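Local coordinates for protein Pre-mRNA splicing factor PRP8 (Cyanidioschyzon merolae, PDB 6NQI) that is a spliceosomal pre-mRNA splicing factor, probably binding U5 and U6 snRNAs and intronic pre-mRNA, with its RNase H-like domain forming this chain, at residues L11-D16 with W31-G36; A113-A118 with L162-D167. All coordinates share one frame; numbering follows the deposited sequence.

Contact 1: residues L11-D16 with W31-G36. With BME (beta-mercaptoethanol), chain C.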
loop_
_atom_site.group_PDB
_atom_site.type_symbol
_atom_site.label_atom_id
_atom_site.label_comp_id
_atom_site.label_asym_id
_atom_site.label_seq_id
_atom_site.Cartn_x
_atom_site.Cartn_y
_atom_site.Cartn_z
ATOM N N LEU A 11 -8.125 7.784 -4.396
ATOM C CA LEU A 11 -7.428 8.019 -3.132
ATOM C C LEU A 11 -6.085 7.268 -3.079
ATOM O O LEU A 11 -5.873 6.275 -3.783
ATOM C CB LEU A 11 -8.285 7.575 -1.940
ATOM C CG LEU A 11 -9.534 8.320 -1.495
ATOM C CD1 LEU A 11 -10.112 7.766 -0.183
ATOM C CD2 LEU A 11 -9.121 9.764 -1.303
ATOM N N TRP A 12 -5.161 7.755 -2.239
ATOM C CA TRP A 12 -3.894 7.064 -1.963
ATOM C C TRP A 12 -3.836 6.722 -0.483
ATOM O O TRP A 12 -3.734 7.622 0.357
ATOM C CB TRP A 12 -2.672 7.901 -2.352
ATOM C CG TRP A 12 -2.347 7.858 -3.815
ATOM C CD1 TRP A 12 -3.069 7.245 -4.780
ATOM C CD2 TRP A 12 -1.221 8.451 -4.476
ATOM N NE1 TRP A 12 -2.469 7.400 -6.003
ATOM C CE2 TRP A 12 -1.339 8.146 -5.849
ATOM C CE3 TRP A 12 -0.107 9.187 -4.035
ATOM C CZ2 TRP A 12 -0.408 8.556 -6.791
ATOM C CZ3 TRP A 12 0.839 9.602 -4.982
ATOM C CH2 TRP A 12 0.673 9.289 -6.343
ATOM N N ILE A 13 -3.885 5.433 -0.165
ATOM C CA ILE A 13 -3.688 4.964 1.199
ATOM C C ILE A 13 -2.190 4.678 1.393
ATOM O O ILE A 13 -1.609 3.821 0.708
ATOM C CB ILE A 13 -4.528 3.710 1.482
ATOM C CG1 ILE A 13 -5.956 3.802 0.917
ATOM C CG2 ILE A 13 -4.636 3.527 2.975
ATOM C CD1 ILE A 13 -6.906 4.811 1.582
ATOM N N VAL A 14 -1.550 5.406 2.305
ATOM C CA VAL A 14 -0.119 5.275 2.518
ATOM C C VAL A 14 0.130 4.655 3.884
ATOM O O VAL A 14 -0.391 5.140 4.901
ATOM C CB VAL A 14 0.592 6.625 2.381
ATOM C CG1 VAL A 14 2.130 6.376 2.251
ATOM C CG2 VAL A 14 -0.020 7.435 1.217
ATOM N N ASP A 15 0.887 3.557 3.899
ATOM C CA ASP A 15 1.177 2.795 5.113
ATOM C C ASP A 15 2.682 2.560 5.163
ATOM O O ASP A 15 3.237 1.861 4.305
ATOM C CB ASP A 15 0.390 1.476 5.122
ATOM C CG ASP A 15 0.405 0.770 6.475
ATOM O OD1 ASP A 15 1.276 1.052 7.320
ATOM O OD2 ASP A 15 -0.484 -0.082 6.714
ATOM N N ASP A 16 3.347 3.150 6.152
ATOM C CA ASP A 16 4.786 2.984 6.287
ATOM C C ASP A 16 5.164 2.217 7.545
ATOM O O ASP A 16 6.344 2.125 7.868
ATOM C CB ASP A 16 5.486 4.352 6.232
ATOM C CG ASP A 16 5.232 5.201 7.464
ATOM O OD1 ASP A 16 4.286 4.901 8.232
ATOM O OD2 ASP A 16 5.971 6.201 7.641
ATOM N N TRP A 31 -1.621 2.169 -1.689
ATOM C CA TRP A 31 -2.758 1.559 -2.373
ATOM C C TRP A 31 -3.575 2.666 -3.030
ATOM O O TRP A 31 -4.003 3.610 -2.359
ATOM C CB TRP A 31 -3.604 0.743 -1.389
ATOM C CG TRP A 31 -4.940 0.272 -1.914
ATOM C CD1 TRP A 31 -5.250 -0.067 -3.199
ATOM C CD2 TRP A 31 -6.148 0.083 -1.151
ATOM N NE1 TRP A 31 -6.582 -0.439 -3.291
ATOM C CE2 TRP A 31 -7.149 -0.359 -2.045
ATOM C CE3 TRP A 31 -6.478 0.243 0.199
ATOM C CZ2 TRP A 31 -8.447 -0.642 -1.632
ATOM C CZ3 TRP A 31 -7.778 -0.042 0.605
ATOM C CH2 TRP A 31 -8.738 -0.479 -0.306
ATOM N N GLU A 32 -3.741 2.579 -4.342
ATOM C CA GLU A 32 -4.607 3.482 -5.083
ATOM C C GLU A 32 -5.995 2.848 -5.174
ATOM O O GLU A 32 -6.206 1.915 -5.962
ATOM C CB GLU A 32 -4.018 3.728 -6.463
ATOM C CG GLU A 32 -4.744 4.782 -7.227
ATOM C CD GLU A 32 -3.962 5.262 -8.415
ATOM O OE1 GLU A 32 -3.976 4.580 -9.465
ATOM O OE2 GLU A 32 -3.293 6.301 -8.281
ATOM N N THR A 33 -6.947 3.388 -4.405
ATOM C CA THR A 33 -8.228 2.709 -4.177
ATOM C C THR A 33 -9.041 2.555 -5.457
ATOM O O THR A 33 -9.616 1.491 -5.703
ATOM C CB THR A 33 -9.060 3.446 -3.129
ATOM O OG1 THR A 33 -9.310 4.792 -3.572
ATOM C CG2 THR A 33 -8.364 3.454 -1.763
ATOM N N SER A 34 -9.151 3.619 -6.260
ATOM C CA SER A 34 -10.040 3.576 -7.417
ATOM C C SER A 34 -9.597 2.538 -8.440
ATOM O O SER A 34 -10.435 1.920 -9.113
ATOM C CB SER A 34 -10.111 4.947 -8.082
ATOM O OG SER A 34 -8.902 5.253 -8.745
ATOM N N THR A 35 -8.290 2.356 -8.603
ATOM C CA THR A 35 -7.765 1.495 -9.656
ATOM C C THR A 35 -7.197 0.172 -9.169
ATOM O O THR A 35 -7.097 -0.768 -9.955
ATOM C CB THR A 35 -6.659 2.219 -10.426
ATOM O OG1 THR A 35 -5.655 2.657 -9.496
ATOM C CG2 THR A 35 -7.211 3.399 -11.135
ATOM N N GLY A 36 -6.741 0.112 -7.928
ATOM C CA GLY A 36 -6.104 -1.060 -7.394
ATOM C C GLY A 36 -4.608 -1.013 -7.518
ATOM O O GLY A 36 -3.939 -1.965 -7.118
HETATM C C1 BME C . 2.418 6.500 5.903
HETATM C C2 BME C . 2.758 7.924 6.296
HETATM O O1 BME C . 1.985 5.896 7.095
HETATM S S2 BME C . 3.693 8.845 5.050
#
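Ile13 and Trp31 form an antiparallel hydrogen-bonded pair: Ile13 N donates to Trp31 O at 2.9 Å (N-H...O 167°), and Trp31 N donates back to Ile13 O over the same distance. Their side chains lie side by side on one sheet face. With CG1 anti to its carbonyl carbon (chi1 -43°), Ile13 brings that atom 3.7 Å from Trp31 CE3 and 3.6 Å from Thr33 CG2, a methyl that sits over the centre of the Trp31 ring. Beyond these pairs, Thr33 N donates to Leu11 O at 3.1 Å; Leu11 N reaches Thr33 OG1 only weakly, and that hydroxyl also bonds Leu6 O. On the opposite face, Trp12 NE1 meets Glu32 OE2 at 2.7 Å, nearly straight (176°) and in the ring plane, while Glu32 OE1 forms salt bridges with Arg10 and Arg37 and accepts a hydrogen bond from Thr35 OG1. An alanine in place of Glu32 would probably leave the indole N-H and the Thr35 hydroxyl without this acceptor and both arginines without this carboxylate. Hairpin strands 11-21 and 24-32 lie mid-sheet in the RNase H-like fold. Strand 81-84 flanks the first, helix 54-71 covers the Trp12 face, and Phe159 of helix 152-168 meets the Trp31 ring.

Contact 2: residues A113-A118 with L162-D167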
loop_
_atom_site.group_PDB
_atom_site.type_symbol
_atom_site.label_atom_id
_atom_site.label_comp_id
_atom_site.label_asym_id
_atom_site.label_seq_id
_atom_site.Cartn_x
_atom_site.Cartn_y
_atom_site.Cartn_z
ATOM N N ALA A 113 -6.865 1.861 10.768
ATOM C CA ALA A 113 -7.879 0.815 10.767
ATOM C C ALA A 113 -7.681 -0.188 9.635
ATOM O O ALA A 113 -8.237 -1.291 9.697
ATOM C CB ALA A 113 -9.269 1.444 10.659
ATOM N N MET A 114 -6.881 0.153 8.620
ATOM C CA MET A 114 -6.680 -0.730 7.476
ATOM C C MET A 114 -5.295 -1.362 7.486
ATOM O O MET A 114 -4.291 -0.657 7.300
ATOM C CB MET A 114 -6.931 0.002 6.152
ATOM C CG MET A 114 -8.367 0.561 6.048
ATOM S SD MET A 114 -8.763 1.630 4.632
ATOM C CE MET A 114 -8.119 3.223 5.127
ATOM N N PRO A 115 -5.187 -2.679 7.734
ATOM C CA PRO A 115 -3.868 -3.340 7.833
ATOM C C PRO A 115 -3.279 -3.649 6.466
ATOM O O PRO A 115 -3.114 -4.798 6.052
ATOM C CB PRO A 115 -4.202 -4.607 8.618
ATOM C CG PRO A 115 -5.574 -4.946 8.132
ATOM C CD PRO A 115 -6.290 -3.615 8.015
ATOM N N LEU A 116 -2.945 -2.571 5.755
ATOM C CA LEU A 116 -2.308 -2.681 4.447
ATOM C C LEU A 116 -0.908 -3.286 4.566
ATOM O O LEU A 116 -0.464 -4.016 3.667
ATOM C CB LEU A 116 -2.269 -1.297 3.800
ATOM C CG LEU A 116 -1.631 -1.131 2.437
ATOM C CD1 LEU A 116 -2.401 -1.918 1.414
ATOM C CD2 LEU A 116 -1.623 0.327 2.069
ATOM N N GLN A 117 -0.208 -3.008 5.673
ATOM C CA GLN A 117 1.122 -3.572 5.879
ATOM C C GLN A 117 1.092 -5.100 5.888
ATOM O O GLN A 117 2.132 -5.733 5.674
ATOM C CB GLN A 117 1.720 -3.111 7.210
ATOM C CG GLN A 117 0.772 -3.283 8.375
ATOM C CD GLN A 117 1.411 -2.970 9.723
ATOM O OE1 GLN A 117 2.627 -2.793 9.828
ATOM N NE2 GLN A 117 0.590 -2.935 10.769
ATOM N N ALA A 118 -0.072 -5.706 6.158
ATOM C CA ALA A 118 -0.173 -7.160 6.151
ATOM C C ALA A 118 0.213 -7.757 4.801
ATOM O O ALA A 118 0.505 -8.957 4.729
ATOM C CB ALA A 118 -1.586 -7.592 6.561
ATOM N N LEU A 162 -9.228 -9.237 2.107
ATOM C CA LEU A 162 -7.958 -9.948 2.011
ATOM C C LEU A 162 -6.943 -9.363 2.974
ATOM O O LEU A 162 -6.213 -10.108 3.638
ATOM C CB LEU A 162 -7.425 -9.886 0.584
ATOM C CG LEU A 162 -8.103 -10.885 -0.351
ATOM C CD1 LEU A 162 -7.739 -10.604 -1.790
ATOM C CD2 LEU A 162 -7.774 -12.314 0.005
ATOM N N LEU A 163 -6.883 -8.027 3.056
ATOM C CA LEU A 163 -5.937 -7.368 3.955
ATOM C C LEU A 163 -6.166 -7.817 5.395
ATOM O O LEU A 163 -5.223 -8.216 6.103
ATOM C CB LEU A 163 -6.091 -5.852 3.855
ATOM C CG LEU A 163 -5.557 -5.084 2.644
ATOM C CD1 LEU A 163 -5.651 -3.579 2.881
ATOM C CD2 LEU A 163 -4.159 -5.453 2.298
ATOM N N HIS A 164 -7.434 -7.825 5.827
ATOM C CA HIS A 164 -7.708 -8.202 7.214
ATOM C C HIS A 164 -7.476 -9.688 7.461
ATOM O O HIS A 164 -7.032 -10.078 8.551
ATOM C CB HIS A 164 -9.121 -7.806 7.604
ATOM C CG HIS A 164 -9.260 -6.354 7.914
ATOM N ND1 HIS A 164 -9.173 -5.860 9.198
ATOM C CD2 HIS A 164 -9.456 -5.285 7.111
ATOM C CE1 HIS A 164 -9.329 -4.550 9.175
ATOM N NE2 HIS A 164 -9.501 -4.176 7.920
ATOM N N ALA A 165 -7.778 -10.535 6.474
ATOM C CA ALA A 165 -7.509 -11.960 6.636
ATOM C C ALA A 165 -6.008 -12.226 6.742
ATOM O O ALA A 165 -5.568 -13.050 7.558
ATOM C CB ALA A 165 -8.125 -12.742 5.476
ATOM N N LEU A 166 -5.206 -11.492 5.961
ATOM C CA LEU A 166 -3.754 -11.637 6.037
ATOM C C LEU A 166 -3.223 -11.159 7.381
ATOM O O LEU A 166 -2.239 -11.710 7.891
ATOM C CB LEU A 166 -3.100 -10.858 4.888
ATOM C CG LEU A 166 -3.249 -11.499 3.511
ATOM C CD1 LEU A 166 -2.683 -10.627 2.418
ATOM C CD2 LEU A 166 -2.516 -12.817 3.539
ATOM N N ASP A 167 -3.883 -10.155 7.972
ATOM C CA ASP A 167 -3.478 -9.640 9.273
ATOM C C ASP A 167 -3.906 -10.539 10.436
ATOM O O ASP A 167 -3.286 -10.470 11.502
ATOM C CB ASP A 167 -4.014 -8.221 9.472
ATOM C CG ASP A 167 -3.379 -7.517 10.659
ATOM O OD1 ASP A 167 -2.248 -7.893 11.049
ATOM O OD2 ASP A 167 -4.016 -6.599 11.214
#
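Pro115 lies against the His164 imidazole with its CD 3.5 Å from the ring centroid and 22° off the normal, a CH-pi contact over one face, offset toward the rim. The two side chains cross at about a right angle. The backbone of the same loop reaches the ring's edge, where Ala113 O lies 3.5 Å from His164 CE1, near the ring plane. At its CB, Pro115 meets Asp167, whose CG stands anti to the backbone N (chi1 -167°); OD2 comes within 3.3 Å of Pro115 CB, a van der Waals contact rather than a polar bond. Pro115 is the centre of an inverse gamma turn, closed by a weak bond from Leu116 N to Met114 O, and residues that follow form part of a 3-10 segment. Beyond the turn, Leu116 and Leu163 lie side by side, with Leu116 CD1 3.9 Å from Leu163 CD1. Ala118 faces the helix, its CB 4.0 Å from Leu166 CB and 3.8 Å from Asp167 CB. Farther out, Ala118 N bonds to Pro115 O, and the helical bond from Asp167 N to Leu163 O links two residues that face the loop. Leu116 also packs on Trp29 and Trp31 of strand 24-32, Leu163 touches Leu119, and Leu166 packs on Val173 of helix 170-176.

All the touching residues of contact 1 are buried, its centre about 6 Å from that of the chain; contact 2, its centre about 10 Å from the chain's, is partly buried, with Ala113 and Asp167 exposed. The first pairs neighbouring strands through backbone hydrogen bonds and a buried indole-carboxylate bond, whereas the second sets a loop on helix 152-168 by apolar and CH-pi contacts. Their centres lie about 13 Å apart, yet they touch: Asp15 OD2 accepts a weak hydrogen bond from Gln117 N at 3.1 Å, and Leu116 CD2 packs 3.7 Å from Ile13 O. The loop 113-118 thus lies between the hairpin and helix 152-168, which contributes Phe159 to the surroundings of contact 1 and Leu163 to contact 2.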